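Local atomic coordinates of 16S rRNA (guanine(1405)-N(7))-methyltransferase (Klebsiella pneumoniae, PDB entry 6PI9), a protein that probably transfers a methyl group from S-adenosyl-L-methionine to the N7 position of a specific guanine in 16S ribosomal RNA, thereby conferring resistance to aminoglycoside antibiotics. Residues D114-D119 with N136-D141; C122-I127 with V147-E152; D178-M183 with L204-L209. All blocks are in the same frame, centred on the assembly; numbering follows the deposited sequence.

How the interactions relate
From the N terminus, strand 117-120 is followed by the loop and first turn of helix 125-131, and strand 137-141 then returns beside strand 117-120, closing interaction 1 as a beta-alpha-beta unit. Interaction 2 opens within that loop and closes beyond it, on helix 144-157, so the two contacts cross along the chain. They also touch: Asp119 OD2 bonds Asn125 ND2, and Asp141 OD2 bonds Gly123 N. Interaction 3 follows in series, closing a helical connection between strands 179-183 and 208-214. Because strand 179-183 lies beside strand 117-120, interactions 1 and 3 share one sheet. All three reach the bound S-adenosyl-L-homocysteine.

Interaction 1. Residues D114-D119 with N136-D141; sequences DARVLD and NALGMD. With SAH (S-adenosyl-L-homocysteine), chain B.
Val117 and Asp119 pair with residues 136-140 through four backbone hydrogen bonds. Val117 N donates to Asn136 O and Asp119 N to Leu138 O (2.9 Å), while Val117 O receives Leu138 N (2.7 Å) and Asp119 O receives Met140 N. The strand directions diverge by 17°. Apolar packing follows the two faces of the sheet. Val117 CB meets Ala137 CB at 4.1 Å, and small Ala137 and Gly139 suit the face where Asp119 also touches Pro126 and Leu129 of helix 125-131. Leu118 CD2 lies against Leu138 CB on the other face. This is the first beta-alpha-beta crossover of a Rossmann-like methyltransferase sheet. Polar side chains work at both ends. In Arg116, CG anti to the backbone N and a bend at chi2 (64°) put CD beside Asn136 OD1; the side chains cross at about a right angle, and NH1 donates to OD1 (3.0 Å) from above the amide plane. Leu138 CB lies over one guanidinium face, and a water in the guanidinium plane bridges Arg116 NH1 to Ala137 O. At the far end, Asp141 OD2 accepts from the ribose O3' of S-adenosyl-L-homocysteine (2.7 Å); OD1 and O2' are modelled 2.4 Å apart, too short to trust exactly.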
loop_
_atom_site.group_PDB
_atom_site.type_symbol
_atom_site.label_atom_id
_atom_site.label_comp_id
_atom_site.label_asym_id
_atom_site.label_seq_id
_atom_site.Cartn_x
_atom_site.Cartn_y
_atom_site.Cartn_z
ATOM N N ASP A 114 1.560 23.530 -24.261
ATOM C CA ASP A 114 1.096 24.434 -23.201
ATOM C C ASP A 114 -0.361 24.151 -22.803
ATOM O O ASP A 114 -1.205 25.049 -22.736
ATOM C CB ASP A 114 1.285 25.903 -23.610
ATOM C CG ASP A 114 2.710 26.209 -24.093
ATOM O OD1 ASP A 114 2.953 26.170 -25.324
ATOM O OD2 ASP A 114 3.585 26.485 -23.237
ATOM N N ALA A 115 -0.660 22.885 -22.540
ATOM C CA ALA A 115 -2.015 22.537 -22.151
ATOM C C ALA A 115 -2.328 23.056 -20.749
ATOM O O ALA A 115 -1.443 23.176 -19.904
ATOM C CB ALA A 115 -2.198 21.033 -22.165
ATOM N N ARG A 116 -3.607 23.353 -20.508
ATOM C CA ARG A 116 -4.125 23.516 -19.153
ATOM C C ARG A 116 -4.506 22.138 -18.663
ATOM O O ARG A 116 -5.374 21.485 -19.268
ATOM C CB ARG A 116 -5.356 24.408 -19.099
ATOM C CG ARG A 116 -5.976 24.512 -17.684
ATOM C CD ARG A 116 -5.020 25.181 -16.684
ATOM N NE ARG A 116 -5.743 25.550 -15.443
ATOM C CZ ARG A 116 -5.163 25.996 -14.336
ATOM N NH1 ARG A 116 -3.841 26.136 -14.282
ATOM N NH2 ARG A 116 -5.908 26.295 -13.261
ATOM N N VAL A 117 -3.871 21.688 -17.581
ATOM C CA VAL A 117 -3.964 20.279 -17.164
ATOM C C VAL A 117 -4.499 20.227 -15.738
ATOM O O VAL A 117 -3.930 20.859 -14.847
ATOM C CB VAL A 117 -2.590 19.579 -17.221
ATOM C CG1 VAL A 117 -2.677 18.170 -16.726
ATOM C CG2 VAL A 117 -2.032 19.561 -18.663
ATOM N N LEU A 118 -5.554 19.452 -15.505
ATOM C CA LEU A 118 -6.003 19.164 -14.142
ATOM C C LEU A 118 -5.328 17.872 -13.693
ATOM O O LEU A 118 -5.359 16.904 -14.424
ATOM C CB LEU A 118 -7.508 18.933 -14.120
ATOM C CG LEU A 118 -8.404 20.012 -14.691
ATOM C CD1 LEU A 118 -9.843 19.615 -14.379
ATOM C CD2 LEU A 118 -8.039 21.357 -14.116
ATOM N N ASP A 119 -4.740 17.838 -12.499
ATOM C CA ASP A 119 -4.089 16.603 -12.015
ATOM C C ASP A 119 -4.894 16.171 -10.793
ATOM O O ASP A 119 -4.766 16.777 -9.733
ATOM C CB ASP A 119 -2.627 16.883 -11.680
ATOM C CG ASP A 119 -1.819 15.646 -11.438
ATOM O OD1 ASP A 119 -2.403 14.541 -11.220
ATOM O OD2 ASP A 119 -0.559 15.802 -11.477
ATOM N N ASN A 136 1.507 24.271 -16.413
ATOM C CA ASN A 136 0.201 24.902 -16.310
ATOM C C ASN A 136 -0.806 23.871 -15.829
ATOM O O ASN A 136 -1.763 23.571 -16.538
ATOM C CB ASN A 136 -0.241 25.488 -17.651
ATOM C CG ASN A 136 -1.512 26.311 -17.544
ATOM O OD1 ASN A 136 -1.891 26.760 -16.463
ATOM N ND2 ASN A 136 -2.183 26.502 -18.677
ATOM N N ALA A 137 -0.568 23.280 -14.649
ATOM C CA ALA A 137 -1.479 22.282 -14.124
ATOM C C ALA A 137 -2.153 22.774 -12.852
ATOM O O ALA A 137 -1.652 23.651 -12.146
ATOM C CB ALA A 137 -0.795 20.920 -13.829
ATOM N N LEU A 138 -3.306 22.188 -12.543
ATOM C CA LEU A 138 -3.972 22.497 -11.276
ATOM C C LEU A 138 -4.094 21.159 -10.605
ATOM O O LEU A 138 -4.883 20.325 -11.058
ATOM C CB LEU A 138 -5.359 23.096 -11.464
ATOM C CG LEU A 138 -6.006 23.332 -10.090
ATOM C CD1 LEU A 138 -5.164 24.359 -9.370
ATOM C CD2 LEU A 138 -7.466 23.773 -10.217
ATOM N N GLY A 139 -3.295 20.926 -9.572
ATOM C CA GLY A 139 -3.438 19.691 -8.832
ATOM C C GLY A 139 -4.528 19.781 -7.793
ATOM O O GLY A 139 -4.903 20.849 -7.295
ATOM N N MET A 140 -5.052 18.616 -7.413
ATOM C CA MET A 140 -5.974 18.678 -6.290
ATOM C C MET A 140 -5.898 17.373 -5.536
ATOM O O MET A 140 -5.681 16.314 -6.132
ATOM C CB MET A 140 -7.393 19.004 -6.732
ATOM C CG MET A 140 -8.009 18.148 -7.772
ATOM S SD MET A 140 -9.314 19.154 -8.668
ATOM C CE MET A 140 -8.348 20.292 -9.641
ATOM N N ASP A 141 -6.085 17.453 -4.220
ATOM C CA ASP A 141 -5.895 16.246 -3.418
ATOM C C ASP A 141 -6.501 16.508 -2.036
ATOM O O ASP A 141 -6.781 17.651 -1.661
ATOM C CB ASP A 141 -4.401 15.916 -3.341
ATOM C CG ASP A 141 -4.129 14.427 -3.059
ATOM O OD1 ASP A 141 -4.622 13.914 -2.061
ATOM O OD2 ASP A 141 -3.465 13.783 -3.900
HETATM N N SAH B . -1.999 10.712 -9.121
HETATM C CA SAH B . -0.781 10.729 -8.281
HETATM C CB SAH B . -1.060 10.122 -6.917
HETATM C CG SAH B . -1.696 8.703 -6.885
HETATM S SD SAH B . -1.691 8.015 -5.165
HETATM C C SAH B . 0.366 9.961 -8.965
HETATM O O SAH B . 0.044 9.083 -9.793
HETATM O OXT SAH B . 1.562 10.164 -8.675
HETATM C "C5'" SAH B . -3.475 8.272 -4.772
HETATM C "C4'" SAH B . -3.809 9.726 -4.327
HETATM O "O4'" SAH B . -5.241 9.891 -4.246
HETATM C "C3'" SAH B . -3.220 10.229 -2.976
HETATM O "O3'" SAH B . -2.452 11.432 -3.177
HETATM C "C2'" SAH B . -4.435 10.534 -2.102
HETATM O "O2'" SAH B . -4.180 11.701 -1.316
HETATM C "C1'" SAH B . -5.485 10.830 -3.183
HETATM N N9 SAH B . -6.852 10.560 -2.780
HETATM C C8 SAH B . -7.346 9.394 -2.255
HETATM N N7 SAH B . -8.702 9.529 -2.141
HETATM C C5 SAH B . -9.033 10.799 -2.538
HETATM C C6 SAH B . -10.213 11.506 -2.588
HETATM N N6 SAH B . -11.353 11.017 -2.146
HETATM N N1 SAH B . -10.192 12.775 -3.141
HETATM C C2 SAH B . -9.034 13.356 -3.533
HETATM N N3 SAH B . -7.843 12.683 -3.478
HETATM C C4 SAH B . -7.887 11.416 -2.978
HETATM O O HOH W 1 0.181 26.956 -20.762
HETATM O O HOH W 2 -2.614 26.788 -11.840
#

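Interaction 2. Residues C122-I127 with V147-E152; sequences CGLNPI and VRLVNE. With SAH (S-adenosyl-L-homocysteine), chain B.
Gly123 and Leu124 sit in a type II' turn from Cys122 to Asn125, facing residues 147-152 of helix 144-157. Asn125 N closes the turn on Cys122 O (2.8 Å), and Gly123 takes the positive phi (53°) that a glycine adopts easily. Leu124 is the N-cap of helix 125-131, and Pro126 fits its first turn, where a residue without an N-H costs nothing. The two backbones come closest at Ile127 and Val150, whose CA atoms are 6.3 Å apart. Val150 carries much of the packing. Its CG1 is anti to the backbone N (chi1 168°) and CG2 stands beside it, and both branches reach the ring of Pro126, which crosses the valine at about a right angle. Val150 CG2 is 3.8 Å from Pro126 CG, and CG1 is 4.0 Å from Pro126 CB. The same CG2 touches Ile127 CG1 at 4.2 Å. Leu124 CD2 meets Leu149 CD1 at 3.9 Å, and Leu149 also packs on helix 63-75. On the ligand side of the turn, Cys122 O lies 3.5 Å from SAH CA, consistent with the glycine-bearing cofactor loop after the first strand of Rossmann-like methyltransferases. No hydrogen bond joins the segments; the hold is packing of aliphatic side chains and the proline ring against helix 144-157, while Gly123 N and Asn125 ND2 bond to Asp141 and Asp119. Gly123 O is buried against Val150 CG2 (3.9 Å) with no partner in the model.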
loop_
_atom_site.group_PDB
_atom_site.type_symbol
_atom_site.label_atom_id
_atom_site.label_comp_id
_atom_site.label_asym_id
_atom_site.label_seq_id
_atom_site.Cartn_x
_atom_site.Cartn_y
_atom_site.Cartn_z
ATOM N N CYS A 122 -3.475 14.507 -7.036
ATOM C CA CYS A 122 -2.221 14.775 -7.724
ATOM C C CYS A 122 -1.004 14.281 -6.975
ATOM O O CYS A 122 0.033 14.076 -7.607
ATOM C CB CYS A 122 -2.063 16.289 -7.978
ATOM S SG CYS A 122 -1.985 17.302 -6.462
ATOM N N GLY A 123 -1.116 14.066 -5.662
ATOM C CA GLY A 123 0.070 13.723 -4.887
ATOM C C GLY A 123 1.159 14.739 -5.125
ATOM O O GLY A 123 0.914 15.938 -5.104
ATOM N N LEU A 124 2.375 14.268 -5.432
ATOM C CA LEU A 124 3.442 15.179 -5.843
ATOM C C LEU A 124 3.658 15.210 -7.357
ATOM O O LEU A 124 4.633 15.792 -7.826
ATOM C CB LEU A 124 4.751 14.817 -5.158
ATOM C CG LEU A 124 4.740 14.914 -3.633
ATOM C CD1 LEU A 124 6.109 14.467 -3.106
ATOM C CD2 LEU A 124 4.397 16.344 -3.108
ATOM N N ASN A 125 2.770 14.598 -8.137
ATOM C CA ASN A 125 3.013 14.507 -9.573
ATOM C C ASN A 125 3.169 15.864 -10.266
ATOM O O ASN A 125 3.905 15.922 -11.267
ATOM C CB ASN A 125 1.891 13.695 -10.224
ATOM C CG ASN A 125 2.166 13.440 -11.698
ATOM O OD1 ASN A 125 3.152 12.760 -12.047
ATOM N ND2 ASN A 125 1.331 14.007 -12.562
ATOM N N PRO A 126 2.516 16.956 -9.837
ATOM C CA PRO A 126 2.706 18.238 -10.563
ATOM C C PRO A 126 4.110 18.789 -10.475
ATOM O O PRO A 126 4.520 19.586 -11.344
ATOM C CB PRO A 126 1.665 19.162 -9.914
ATOM C CG PRO A 126 0.883 18.222 -8.873
ATOM C CD PRO A 126 1.194 16.885 -9.151
ATOM N N ILE A 127 4.882 18.381 -9.471
ATOM C CA ILE A 127 6.292 18.761 -9.445
ATOM C C ILE A 127 7.080 17.978 -10.500
ATOM O O ILE A 127 7.939 18.535 -11.190
ATOM C CB ILE A 127 6.851 18.553 -8.034
ATOM C CG1 ILE A 127 6.112 19.465 -7.051
ATOM C CG2 ILE A 127 8.365 18.817 -8.013
ATOM C CD1 ILE A 127 6.480 19.225 -5.609
ATOM N N VAL A 147 -0.523 19.318 -1.369
ATOM C CA VAL A 147 -0.970 20.599 -1.901
ATOM C C VAL A 147 0.039 21.676 -1.558
ATOM O O VAL A 147 0.420 22.496 -2.402
ATOM C CB VAL A 147 -2.372 20.932 -1.354
ATOM C CG1 VAL A 147 -2.736 22.380 -1.680
ATOM C CG2 VAL A 147 -3.371 20.005 -1.939
ATOM N N ARG A 148 0.488 21.709 -0.303
ATOM C CA ARG A 148 1.364 22.802 0.117
ATOM C C ARG A 148 2.691 22.761 -0.620
ATOM O O ARG A 148 3.217 23.803 -1.030
ATOM C CB ARG A 148 1.620 22.724 1.618
ATOM C CG ARG A 148 0.557 23.399 2.442
ATOM C CD ARG A 148 0.400 22.742 3.802
ATOM N NE ARG A 148 -0.868 23.126 4.400
ATOM C CZ ARG A 148 -1.513 22.401 5.305
ATOM N NH1 ARG A 148 -1.008 21.221 5.687
ATOM N NH2 ARG A 148 -2.668 22.846 5.815
ATOM N N LEU A 149 3.272 21.561 -0.750
ATOM C CA LEU A 149 4.563 21.413 -1.420
ATOM C C LEU A 149 4.475 21.823 -2.879
ATOM O O LEU A 149 5.385 22.477 -3.411
ATOM C CB LEU A 149 5.039 19.967 -1.319
ATOM C CG LEU A 149 5.582 19.539 0.045
ATOM C CD1 LEU A 149 5.987 18.061 0.010
ATOM C CD2 LEU A 149 6.730 20.425 0.458
ATOM N N VAL A 150 3.384 21.442 -3.536
ATOM C CA VAL A 150 3.194 21.802 -4.933
ATOM C C VAL A 150 3.156 23.313 -5.103
ATOM O O VAL A 150 3.853 23.865 -5.949
ATOM C CB VAL A 150 1.928 21.140 -5.469
ATOM C CG1 VAL A 150 1.574 21.749 -6.808
ATOM C CG2 VAL A 150 2.201 19.639 -5.583
ATOM N N ASN A 151 2.335 24.002 -4.305
ATOM C CA ASN A 151 2.215 25.455 -4.441
ATOM C C ASN A 151 3.535 26.159 -4.149
ATOM O O ASN A 151 3.908 27.121 -4.841
ATOM C CB ASN A 151 1.118 25.985 -3.504
ATOM C CG ASN A 151 -0.261 25.714 -4.036
ATOM O OD1 ASN A 151 -0.459 25.810 -5.237
ATOM N ND2 ASN A 151 -1.219 25.363 -3.159
ATOM N N GLU A 152 4.238 25.729 -3.104
ATOM C CA GLU A 152 5.517 26.348 -2.762
ATOM C C GLU A 152 6.542 26.154 -3.872
ATOM O O GLU A 152 7.251 27.092 -4.258
ATOM C CB GLU A 152 6.037 25.754 -1.458
ATOM C CG GLU A 152 5.196 26.128 -0.258
ATOM C CD GLU A 152 5.811 25.661 1.047
ATOM O OE1 GLU A 152 7.064 25.760 1.182
ATOM O OE2 GLU A 152 5.041 25.209 1.934
HETATM N N SAH B . -1.999 10.712 -9.121
HETATM C CA SAH B . -0.781 10.729 -8.281
HETATM C CB SAH B . -1.060 10.122 -6.917
HETATM C CG SAH B . -1.696 8.703 -6.885
HETATM S SD SAH B . -1.691 8.015 -5.165
HETATM C C SAH B . 0.366 9.961 -8.965
HETATM O O SAH B . 0.044 9.083 -9.793
HETATM O OXT SAH B . 1.562 10.164 -8.675
HETATM C "C5'" SAH B . -3.475 8.272 -4.772
HETATM C "C4'" SAH B . -3.809 9.726 -4.327
HETATM O "O4'" SAH B . -5.241 9.891 -4.246
HETATM C "C3'" SAH B . -3.220 10.229 -2.976
HETATM O "O3'" SAH B . -2.452 11.432 -3.177
HETATM C "C2'" SAH B . -4.435 10.534 -2.102
HETATM O "O2'" SAH B . -4.180 11.701 -1.316
HETATM C "C1'" SAH B . -5.485 10.830 -3.183
HETATM N N9 SAH B . -6.852 10.560 -2.780
HETATM C C8 SAH B . -7.346 9.394 -2.255
HETATM N N7 SAH B . -8.702 9.529 -2.141
HETATM C C5 SAH B . -9.033 10.799 -2.538
HETATM C C6 SAH B . -10.213 11.506 -2.588
HETATM N N6 SAH B . -11.353 11.017 -2.146
HETATM N N1 SAH B . -10.192 12.775 -3.141
HETATM C C2 SAH B . -9.034 13.356 -3.533
HETATM N N3 SAH B . -7.843 12.683 -3.478
HETATM C C4 SAH B . -7.887 11.416 -2.978
#

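Interaction 3. Residues D178-M183 with L204-L209; sequences DAALLM and LRAPRL. With SAH (S-adenosyl-L-homocysteine), chain B.
Leu182 and Leu204 each hold CG anti to the carbonyl carbon (chi1 -67° and -76°), and their branched ends meet tip to tip. Leu204 CD1 is 4.0 Å from both Leu182 CD1 and Leu182 CD2. Leu182 lies on strand 179-183 of the Rossmann-like sheet and Leu204 in the loop that leads from helix 196-203 into the neighbouring parallel strand 208-214. Leu209 likewise has its CG beside the backbone N, and its CD2 lies 3.9 Å from Ala180 CB. The single methyl of Ala180 suits this spot, since Leu204 CD1 and Ala206 CB also close in on it. Within the two segments one backbone hydrogen bond, Ala180 N to Arg208 O (3.0 Å, the donor in the carbonyl plane), joins the strands; Ala180 continues the pairing with Val210. CA-H...O contacts accompany it: Ala179 CA lies 3.1 Å from Arg208 O, and Leu209 CA approaches Ala180 O. Pro207, which has no N-H to satisfy, sets its CD 3.4 Å from Asp178 O, just before strand 179-183 begins. The charged ends turn to other partners: Asp178 OD2 accepts from Arg116 N, and Arg208 forms a salt bridge with Glu258. Leu181, on the face away from Ala180, packs on Val117 of strand 117-120. At the ligand end of the segment, Met183 O accepts a hydrogen bond from the amino N of S-adenosyl-L-homocysteine at 2.9 Å.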
loop_
_atom_site.group_PDB
_atom_site.type_symbol
_atom_site.label_atom_id
_atom_site.label_comp_id
_atom_site.label_asym_id
_atom_site.label_seq_id
_atom_site.Cartn_x
_atom_site.Cartn_y
_atom_site.Cartn_z
ATOM N N ASP A 178 -7.735 21.511 -20.810
ATOM C CA ASP A 178 -7.457 20.779 -22.038
ATOM C C ASP A 178 -7.351 19.290 -21.776
ATOM O O ASP A 178 -7.710 18.470 -22.638
ATOM C CB ASP A 178 -6.182 21.329 -22.651
ATOM C CG ASP A 178 -6.366 22.771 -23.106
ATOM O OD1 ASP A 178 -7.321 22.978 -23.885
ATOM O OD2 ASP A 178 -5.644 23.687 -22.647
ATOM N N ALA A 179 -6.874 18.915 -20.599
ATOM C CA ALA A 179 -6.698 17.502 -20.297
ATOM C C ALA A 179 -6.824 17.325 -18.808
ATOM O O ALA A 179 -6.512 18.252 -18.059
ATOM C CB ALA A 179 -5.318 17.008 -20.778
ATOM N N ALA A 180 -7.272 16.124 -18.358
ATOM C CA ALA A 180 -7.244 15.785 -16.949
ATOM C C ALA A 180 -6.556 14.447 -16.760
ATOM O O ALA A 180 -6.687 13.546 -17.596
ATOM C CB ALA A 180 -8.629 15.676 -16.309
ATOM N N LEU A 181 -5.781 14.371 -15.682
ATOM C CA LEU A 181 -5.000 13.196 -15.343
ATOM C C LEU A 181 -5.709 12.551 -14.177
ATOM O O LEU A 181 -6.072 13.246 -13.226
ATOM C CB LEU A 181 -3.572 13.575 -14.939
ATOM C CG LEU A 181 -2.865 14.575 -15.864
ATOM C CD1 LEU A 181 -1.452 14.878 -15.351
ATOM C CD2 LEU A 181 -2.764 14.015 -17.320
ATOM N N LEU A 182 -5.979 11.241 -14.296
ATOM C CA LEU A 182 -6.564 10.423 -13.232
ATOM C C LEU A 182 -5.616 9.254 -13.062
ATOM O O LEU A 182 -5.883 8.133 -13.560
ATOM C CB LEU A 182 -7.969 9.941 -13.609
ATOM C CG LEU A 182 -8.988 11.105 -13.699
ATOM C CD1 LEU A 182 -8.921 11.705 -15.109
ATOM C CD2 LEU A 182 -10.420 10.559 -13.467
ATOM N N MET A 183 -4.483 9.502 -12.395
ATOM C CA MET A 183 -3.389 8.537 -12.402
ATOM C C MET A 183 -3.413 7.761 -11.081
ATOM O O MET A 183 -3.382 8.378 -9.998
ATOM C CB MET A 183 -2.073 9.289 -12.635
ATOM C CG MET A 183 -2.018 9.893 -14.052
ATOM S SD MET A 183 -0.712 11.173 -14.172
ATOM C CE MET A 183 0.740 10.237 -13.678
ATOM N N LEU A 204 -16.251 15.284 -15.926
ATOM C CA LEU A 204 -15.105 16.176 -16.078
ATOM C C LEU A 204 -15.222 17.027 -17.343
ATOM O O LEU A 204 -15.658 16.556 -18.399
ATOM C CB LEU A 204 -13.813 15.355 -16.099
ATOM C CG LEU A 204 -13.414 14.861 -14.715
ATOM C CD1 LEU A 204 -12.267 13.846 -14.827
ATOM C CD2 LEU A 204 -13.059 16.023 -13.744
ATOM N N ARG A 205 -14.852 18.298 -17.228
ATOM C CA ARG A 205 -14.998 19.219 -18.357
ATOM C C ARG A 205 -13.681 19.354 -19.108
ATOM O O ARG A 205 -13.206 20.465 -19.329
ATOM C CB ARG A 205 -15.491 20.574 -17.863
ATOM C CG ARG A 205 -16.883 20.561 -17.253
ATOM C CD ARG A 205 -17.128 21.856 -16.490
ATOM N NE ARG A 205 -18.510 21.982 -16.027
ATOM C CZ ARG A 205 -18.951 22.959 -15.231
ATOM N NH1 ARG A 205 -18.117 23.899 -14.798
ATOM N NH2 ARG A 205 -20.234 23.005 -14.872
ATOM N N ALA A 206 -13.048 18.229 -19.458
ATOM C CA ALA A 206 -11.825 18.233 -20.255
ATOM C C ALA A 206 -12.016 17.220 -21.383
ATOM O O ALA A 206 -12.526 16.103 -21.140
ATOM C CB ALA A 206 -10.579 17.879 -19.429
ATOM N N PRO A 207 -11.613 17.558 -22.607
ATOM C CA PRO A 207 -11.843 16.633 -23.723
ATOM C C PRO A 207 -10.887 15.459 -23.770
ATOM O O PRO A 207 -11.171 14.491 -24.499
ATOM C CB PRO A 207 -11.656 17.526 -24.951
ATOM C CG PRO A 207 -10.727 18.583 -24.498
ATOM C CD PRO A 207 -11.085 18.856 -23.069
ATOM N N ARG A 208 -9.751 15.510 -23.061
ATOM C CA ARG A 208 -8.788 14.411 -23.102
ATOM C C ARG A 208 -8.497 14.029 -21.672
ATOM O O ARG A 208 -8.351 14.910 -20.828
ATOM C CB ARG A 208 -7.489 14.798 -23.819
ATOM C CG ARG A 208 -7.651 14.803 -25.351
ATOM C CD ARG A 208 -6.626 15.652 -26.058
ATOM N NE ARG A 208 -6.309 15.201 -27.431
ATOM C CZ ARG A 208 -7.188 15.075 -28.428
ATOM N NH1 ARG A 208 -8.491 15.304 -28.220
ATOM N NH2 ARG A 208 -6.771 14.693 -29.639
ATOM N N LEU A 209 -8.413 12.722 -21.397
ATOM C CA LEU A 209 -8.158 12.202 -20.063
ATOM C C LEU A 209 -7.001 11.223 -20.159
ATOM O O LEU A 209 -6.896 10.481 -21.139
ATOM C CB LEU A 209 -9.368 11.455 -19.474
ATOM C CG LEU A 209 -10.692 12.207 -19.559
ATOM C CD1 LEU A 209 -11.750 11.316 -18.957
ATOM C CD2 LEU A 209 -10.664 13.561 -18.801
HETATM N N SAH B . -1.999 10.712 -9.121
HETATM C CA SAH B . -0.781 10.729 -8.281
HETATM C CB SAH B . -1.060 10.122 -6.917
HETATM C CG SAH B . -1.696 8.703 -6.885
HETATM S SD SAH B . -1.691 8.015 -5.165
HETATM C C SAH B . 0.366 9.961 -8.965
HETATM O O SAH B . 0.044 9.083 -9.793
HETATM O OXT SAH B . 1.562 10.164 -8.675
HETATM C "C5'" SAH B . -3.475 8.272 -4.772
HETATM C "C4'" SAH B . -3.809 9.726 -4.327
HETATM O "O4'" SAH B . -5.241 9.891 -4.246
HETATM C "C3'" SAH B . -3.220 10.229 -2.976
HETATM O "O3'" SAH B . -2.452 11.432 -3.177
HETATM C "C2'" SAH B . -4.435 10.534 -2.102
HETATM O "O2'" SAH B . -4.180 11.701 -1.316
HETATM C "C1'" SAH B . -5.485 10.830 -3.183
HETATM N N9 SAH B . -6.852 10.560 -2.780
HETATM C C8 SAH B . -7.346 9.394 -2.255
HETATM N N7 SAH B . -8.702 9.529 -2.141
HETATM C C5 SAH B . -9.033 10.799 -2.538
HETATM C C6 SAH B . -10.213 11.506 -2.588
HETATM N N6 SAH B . -11.353 11.017 -2.146
HETATM N N1 SAH B . -10.192 12.775 -3.141
HETATM C C2 SAH B . -9.034 13.356 -3.533
HETATM N N3 SAH B . -7.843 12.683 -3.478
HETATM C C4 SAH B . -7.887 11.416 -2.978
#